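COG0546: Predicted phosphatases (Streptococcus pneumoniae, PDB 2AH5) is of unknown function but probably acts as a phosphatase of the haloacid dehalogenase-like hydrolase family. Local coordinates at residues 2-14 with 152-166. Sequence-based numbering, arbitrary orientation.
Sequences TSITAIFFDLDGT and LAPEQAIIIGDTKFD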
loop_
_atom_site.group_PDB
_atom_site.type_symbol
_atom_site.label_atom_id
_atom_site.label_comp_id
_atom_site.label_asym_id
_atom_site.label_seq_id
_atom_site.Cartn_x
_atom_site.Cartn_y
_atom_site.Cartn_z
ATOM N N THR A 2 16.884 -13.328 10.888
ATOM C CA THR A 2 17.283 -14.682 10.479
ATOM C C THR A 2 16.107 -15.653 10.268
ATOM O O THR A 2 16.172 -16.520 9.406
ATOM C CB THR A 2 18.375 -15.277 11.416
ATOM O OG1 THR A 2 17.865 -15.370 12.752
ATOM C CG2 THR A 2 19.627 -14.378 11.426
ATOM N N SER A 3 15.019 -15.498 11.014
ATOM C CA SER A 3 13.884 -16.394 10.781
ATOM C C SER A 3 13.026 -15.966 9.578
ATOM O O SER A 3 12.197 -16.736 9.103
ATOM C CB SER A 3 13.035 -16.583 12.042
ATOM O OG SER A 3 12.106 -15.526 12.172
ATOM N N ILE A 4 13.233 -14.747 9.078
ATOM C CA ILE A 4 12.457 -14.281 7.914
ATOM C C ILE A 4 12.884 -15.081 6.685
ATOM O O ILE A 4 14.085 -15.214 6.395
ATOM C CB ILE A 4 12.632 -12.758 7.650
ATOM C CG1 ILE A 4 12.040 -11.932 8.800
ATOM C CG2 ILE A 4 11.991 -12.344 6.310
ATOM C CD1 ILE A 4 12.608 -10.550 8.893
ATOM N N THR A 5 11.897 -15.639 5.988
ATOM C CA THR A 5 12.123 -16.306 4.699
ATOM C C THR A 5 11.336 -15.684 3.530
ATOM O O THR A 5 11.527 -16.076 2.373
ATOM C CB THR A 5 11.787 -17.815 4.734
ATOM O OG1 THR A 5 10.377 -17.992 4.921
ATOM C CG2 THR A 5 12.547 -18.546 5.847
ATOM N N ALA A 6 10.467 -14.722 3.832
ATOM C CA ALA A 6 9.566 -14.139 2.839
ATOM C C ALA A 6 9.332 -12.669 3.183
ATOM O O ALA A 6 9.238 -12.301 4.360
ATOM C CB ALA A 6 8.260 -14.881 2.821
ATOM N N ILE A 7 9.271 -11.843 2.153
ATOM C CA ILE A 7 9.119 -10.405 2.339
ATOM C C ILE A 7 7.841 -9.904 1.650
ATOM O O ILE A 7 7.633 -10.167 0.452
ATOM C CB ILE A 7 10.348 -9.623 1.820
ATOM C CG1 ILE A 7 11.653 -10.131 2.473
ATOM C CG2 ILE A 7 10.138 -8.130 2.060
ATOM C CD1 ILE A 7 12.921 -9.348 2.038
ATOM N N PHE A 8 6.973 -9.232 2.424
ATOM C CA PHE A 8 5.706 -8.672 1.923
ATOM C C PHE A 8 5.860 -7.153 1.743
ATOM O O PHE A 8 6.419 -6.485 2.610
ATOM C CB PHE A 8 4.552 -8.903 2.922
ATOM C CG PHE A 8 4.218 -10.354 3.187
ATOM C CD1 PHE A 8 4.748 -11.385 2.403
ATOM C CD2 PHE A 8 3.303 -10.674 4.201
ATOM C CE1 PHE A 8 4.402 -12.726 2.646
ATOM C CE2 PHE A 8 2.937 -12.015 4.440
ATOM C CZ PHE A 8 3.489 -13.034 3.678
ATOM N N PHE A 9 5.283 -6.611 0.676
ATOM C CA PHE A 9 5.351 -5.185 0.413
ATOM C C PHE A 9 3.949 -4.598 0.288
ATOM O O PHE A 9 3.095 -5.208 -0.367
ATOM C CB PHE A 9 6.038 -4.955 -0.912
ATOM C CG PHE A 9 7.505 -5.186 -0.878
ATOM C CD1 PHE A 9 8.005 -6.454 -1.080
ATOM C CD2 PHE A 9 8.370 -4.130 -0.666
ATOM C CE1 PHE A 9 9.379 -6.672 -1.070
ATOM C CE2 PHE A 9 9.765 -4.339 -0.675
ATOM C CZ PHE A 9 10.241 -5.612 -0.867
ATOM N N ASP A 10 3.700 -3.442 0.906
ATOM C CA ASP A 10 2.547 -2.602 0.507
ATOM C C ASP A 10 2.888 -2.064 -0.909
ATOM O O ASP A 10 4.045 -2.083 -1.311
ATOM C CB ASP A 10 2.322 -1.428 1.496
ATOM C CG ASP A 10 0.878 -0.866 1.447
ATOM O OD1 ASP A 10 0.077 -1.249 0.560
ATOM O OD2 ASP A 10 0.532 -0.023 2.313
ATOM N N LEU A 11 1.893 -1.595 -1.654
ATOM C CA LEU A 11 2.075 -1.177 -3.059
ATOM C C LEU A 11 2.112 0.335 -3.102
ATOM O O LEU A 11 3.177 0.908 -3.167
ATOM C CB LEU A 11 0.938 -1.711 -3.953
ATOM C CG LEU A 11 1.039 -1.447 -5.461
ATOM C CD1 LEU A 11 2.371 -1.935 -6.035
ATOM C CD2 LEU A 11 -0.138 -2.138 -6.186
ATOM N N ASP A 12 0.938 0.972 -3.062
ATOM C CA ASP A 12 0.833 2.433 -3.013
ATOM C C ASP A 12 1.558 2.990 -1.806
ATOM O O ASP A 12 1.417 2.471 -0.712
ATOM C CB ASP A 12 -0.630 2.862 -2.902
ATOM C CG ASP A 12 -1.445 2.369 -4.028
ATOM O OD1 ASP A 12 -1.436 3.032 -5.065
ATOM O OD2 ASP A 12 -2.071 1.291 -3.896
ATOM N N GLY A 13 2.337 4.042 -2.002
ATOM C CA GLY A 13 3.010 4.708 -0.900
ATOM C C GLY A 13 4.267 4.021 -0.419
ATOM O O GLY A 13 4.962 4.549 0.423
ATOM N N THR A 14 4.561 2.844 -0.966
ATOM C CA THR A 14 5.758 2.101 -0.587
ATOM C C THR A 14 6.615 1.813 -1.834
ATOM O O THR A 14 7.708 2.370 -1.991
ATOM C CB THR A 14 5.354 0.794 0.153
ATOM O OG1 THR A 14 4.717 1.130 1.392
ATOM C CG2 THR A 14 6.559 -0.075 0.421
ATOM N N LEU A 152 3.517 -20.347 5.127
ATOM C CA LEU A 152 4.427 -19.617 6.006
ATOM C C LEU A 152 3.815 -19.423 7.375
ATOM O O LEU A 152 2.633 -19.054 7.489
ATOM C CB LEU A 152 4.720 -18.221 5.420
ATOM C CG LEU A 152 5.428 -18.118 4.075
ATOM C CD1 LEU A 152 5.236 -16.717 3.484
ATOM C CD2 LEU A 152 6.928 -18.420 4.291
ATOM N N ALA A 153 4.637 -19.613 8.402
ATOM C CA ALA A 153 4.316 -19.170 9.775
ATOM C C ALA A 153 4.586 -17.674 9.869
ATOM O O ALA A 153 5.466 -17.167 9.182
ATOM C CB ALA A 153 5.146 -19.907 10.789
ATOM N N PRO A 154 3.810 -16.959 10.692
ATOM C CA PRO A 154 3.955 -15.498 10.720
ATOM C C PRO A 154 5.393 -15.037 11.035
ATOM O O PRO A 154 5.859 -14.020 10.518
ATOM C CB PRO A 154 3.003 -15.084 11.834
ATOM C CG PRO A 154 2.014 -16.169 11.921
ATOM C CD PRO A 154 2.764 -17.420 11.616
ATOM N N GLU A 155 6.095 -15.828 11.844
ATOM C CA GLU A 155 7.463 -15.548 12.248
ATOM C C GLU A 155 8.434 -15.462 11.054
ATOM O O GLU A 155 9.491 -14.820 11.134
ATOM C CB GLU A 155 7.901 -16.617 13.256
ATOM C CG GLU A 155 7.087 -16.610 14.584
ATOM C CD GLU A 155 5.619 -17.147 14.506
ATOM O OE1 GLU A 155 5.265 -18.006 13.682
ATOM O OE2 GLU A 155 4.795 -16.699 15.317
ATOM N N GLN A 156 8.052 -16.081 9.936
ATOM C CA GLN A 156 8.885 -16.127 8.750
ATOM C C GLN A 156 8.658 -14.958 7.782
ATOM O O GLN A 156 9.318 -14.912 6.736
ATOM C CB GLN A 156 8.637 -17.403 7.946
ATOM C CG GLN A 156 8.991 -18.716 8.595
ATOM C CD GLN A 156 8.554 -19.846 7.668
ATOM O OE1 GLN A 156 7.467 -20.388 7.825
ATOM N NE2 GLN A 156 9.354 -20.124 6.639
ATOM N N ALA A 157 7.717 -14.054 8.092
ATOM C CA ALA A 157 7.438 -12.942 7.182
ATOM C C ALA A 157 7.681 -11.560 7.826
ATOM O O ALA A 157 7.718 -11.423 9.058
ATOM C CB ALA A 157 6.009 -13.039 6.634
ATOM N N ILE A 158 7.836 -10.554 6.972
ATOM C CA ILE A 158 7.921 -9.158 7.400
ATOM C C ILE A 158 7.169 -8.368 6.344
ATOM O O ILE A 158 7.191 -8.730 5.166
ATOM C CB ILE A 158 9.413 -8.685 7.563
ATOM C CG1 ILE A 158 9.515 -7.231 8.079
ATOM C CG2 ILE A 158 10.233 -8.864 6.286
ATOM C CD1 ILE A 158 10.909 -6.944 8.704
ATOM N N ILE A 159 6.461 -7.322 6.757
ATOM C CA ILE A 159 5.843 -6.399 5.785
ATOM C C ILE A 159 6.616 -5.077 5.781
ATOM O O ILE A 159 6.991 -4.533 6.853
ATOM C CB ILE A 159 4.330 -6.195 6.042
ATOM C CG1 ILE A 159 3.692 -5.361 4.921
ATOM C CG2 ILE A 159 4.085 -5.586 7.464
ATOM C CD1 ILE A 159 2.158 -5.382 4.951
ATOM N N ILE A 160 6.898 -4.598 4.570
ATOM C CA ILE A 160 7.523 -3.316 4.345
ATOM C C ILE A 160 6.383 -2.396 3.944
ATOM O O ILE A 160 5.736 -2.622 2.911
ATOM C CB ILE A 160 8.588 -3.442 3.204
ATOM C CG1 ILE A 160 9.656 -4.480 3.634
ATOM C CG2 ILE A 160 9.139 -2.036 2.783
ATOM C CD1 ILE A 160 10.908 -4.626 2.737
ATOM N N GLY A 161 6.106 -1.392 4.775
ATOM C CA GLY A 161 4.933 -0.548 4.555
ATOM C C GLY A 161 5.043 0.863 5.097
ATOM O O GLY A 161 5.907 1.139 5.944
ATOM N N ASP A 162 4.166 1.744 4.597
ATOM C CA ASP A 162 4.211 3.166 4.900
ATOM C C ASP A 162 3.079 3.702 5.783
ATOM O O ASP A 162 3.087 4.886 6.082
ATOM C CB ASP A 162 4.285 4.013 3.612
ATOM C CG ASP A 162 3.004 3.938 2.782
ATOM O OD1 ASP A 162 2.524 2.818 2.525
ATOM O OD2 ASP A 162 2.465 5.012 2.420
ATOM N N THR A 163 2.130 2.861 6.197
ATOM C CA THR A 163 0.971 3.335 6.976
ATOM C C THR A 163 0.691 2.586 8.280
ATOM O O THR A 163 1.132 1.434 8.484
ATOM C CB THR A 163 -0.349 3.271 6.150
ATOM O OG1 THR A 163 -0.752 1.906 6.004
ATOM C CG2 THR A 163 -0.222 3.933 4.776
ATOM N N LYS A 164 -0.123 3.227 9.126
ATOM C CA LYS A 164 -0.613 2.613 10.355
ATOM C C LYS A 164 -1.369 1.318 10.059
ATOM O O LYS A 164 -1.353 0.384 10.863
ATOM C CB LYS A 164 -1.509 3.604 11.122
ATOM C CG LYS A 164 -2.713 4.066 10.334
ATOM C CD LYS A 164 -3.352 5.320 10.924
ATOM C CE LYS A 164 -4.285 4.963 12.063
ATOM N NZ LYS A 164 -5.389 5.983 12.229
ATOM N N PHE A 165 -2.039 1.256 8.908
ATOM C CA PHE A 165 -2.764 0.023 8.529
ATOM C C PHE A 165 -1.821 -1.169 8.311
ATOM O O PHE A 165 -2.139 -2.286 8.687
ATOM C CB PHE A 165 -3.650 0.283 7.308
ATOM C CG PHE A 165 -4.567 1.463 7.487
ATOM C CD1 PHE A 165 -5.804 1.302 8.087
ATOM C CD2 PHE A 165 -4.182 2.735 7.065
ATOM C CE1 PHE A 165 -6.667 2.407 8.265
ATOM C CE2 PHE A 165 -5.027 3.834 7.238
ATOM C CZ PHE A 165 -6.264 3.661 7.854
ATOM N N ASP A 166 -0.652 -0.906 7.732
ATOM C CA ASP A 166 0.388 -1.927 7.565
ATOM C C ASP A 166 0.920 -2.344 8.931
ATOM O O ASP A 166 1.141 -3.509 9.170
ATOM C CB ASP A 166 1.565 -1.358 6.751
ATOM C CG ASP A 166 1.204 -1.114 5.287
ATOM O OD1 ASP A 166 0.418 -1.903 4.722
ATOM O OD2 ASP A 166 1.655 -0.104 4.720
HETATM O O HOH W 1 -1.692 0.689 3.765
#
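Phe8 and Ile160 are locked together through their backbones: Ile160 N donates to Phe8 O at 2.8 Å with an N-H...O angle of 165°. Phe8 N to Ile158 O and Asp10 N to Ile160 O are similarly straight. Phe8 thus bonds to both residues flanking Ile159, and the strand axes lie 27° apart, which makes strands 6-9 and 157-161 parallel neighbours at the centre of the six-stranded sheet. Toward the N-terminal end the pairing relaxes; Ile158 N reaches Ala6 O weakly, at 3.4 Å, whereas Gln156 O accepts from both Thr5 N and Ala6 N. Ser3 OG closes this end on Glu155 O, from above the carbonyl plane.

On the sheet face carrying Ala6, Phe8 and Ile159, the Phe8 ring receives Ala157 CB over its face, offset toward the rim (3.9 Å to CZ), a CH-pi contact backed by Leu147. On the face carrying Ile7 and Ile158, Ile160 CD1 touches both Ile7 CG2 and Phe9 CE2, its side chain lying alongside that of Phe9.

Beyond the strand ends, carboxylates gather. Asp10 CG lies anti to the backbone N (chi1 -158°), directing OD2 to within 2.7 Å of Asp166 OD2, their planes nearly perpendicular. A water donates to Asp10 OD2 and also meets Thr163 OG1, while Asp10 OD1 accepts from Leu11 N. Thr14 OG1 donates to Asp162 OD1 (3.0 Å), and Phe184 N satisfies Asp162 OD2. Asp12 OD1 is held by Ser18 OG and a salt bridge to Lys108 NZ. Asp10, Asp12 and Thr14 fit the DxDx(T/V) signature; this acidic cluster is therefore consistent with the magnesium-dependent phosphoryl-transfer site of HAD enzymes.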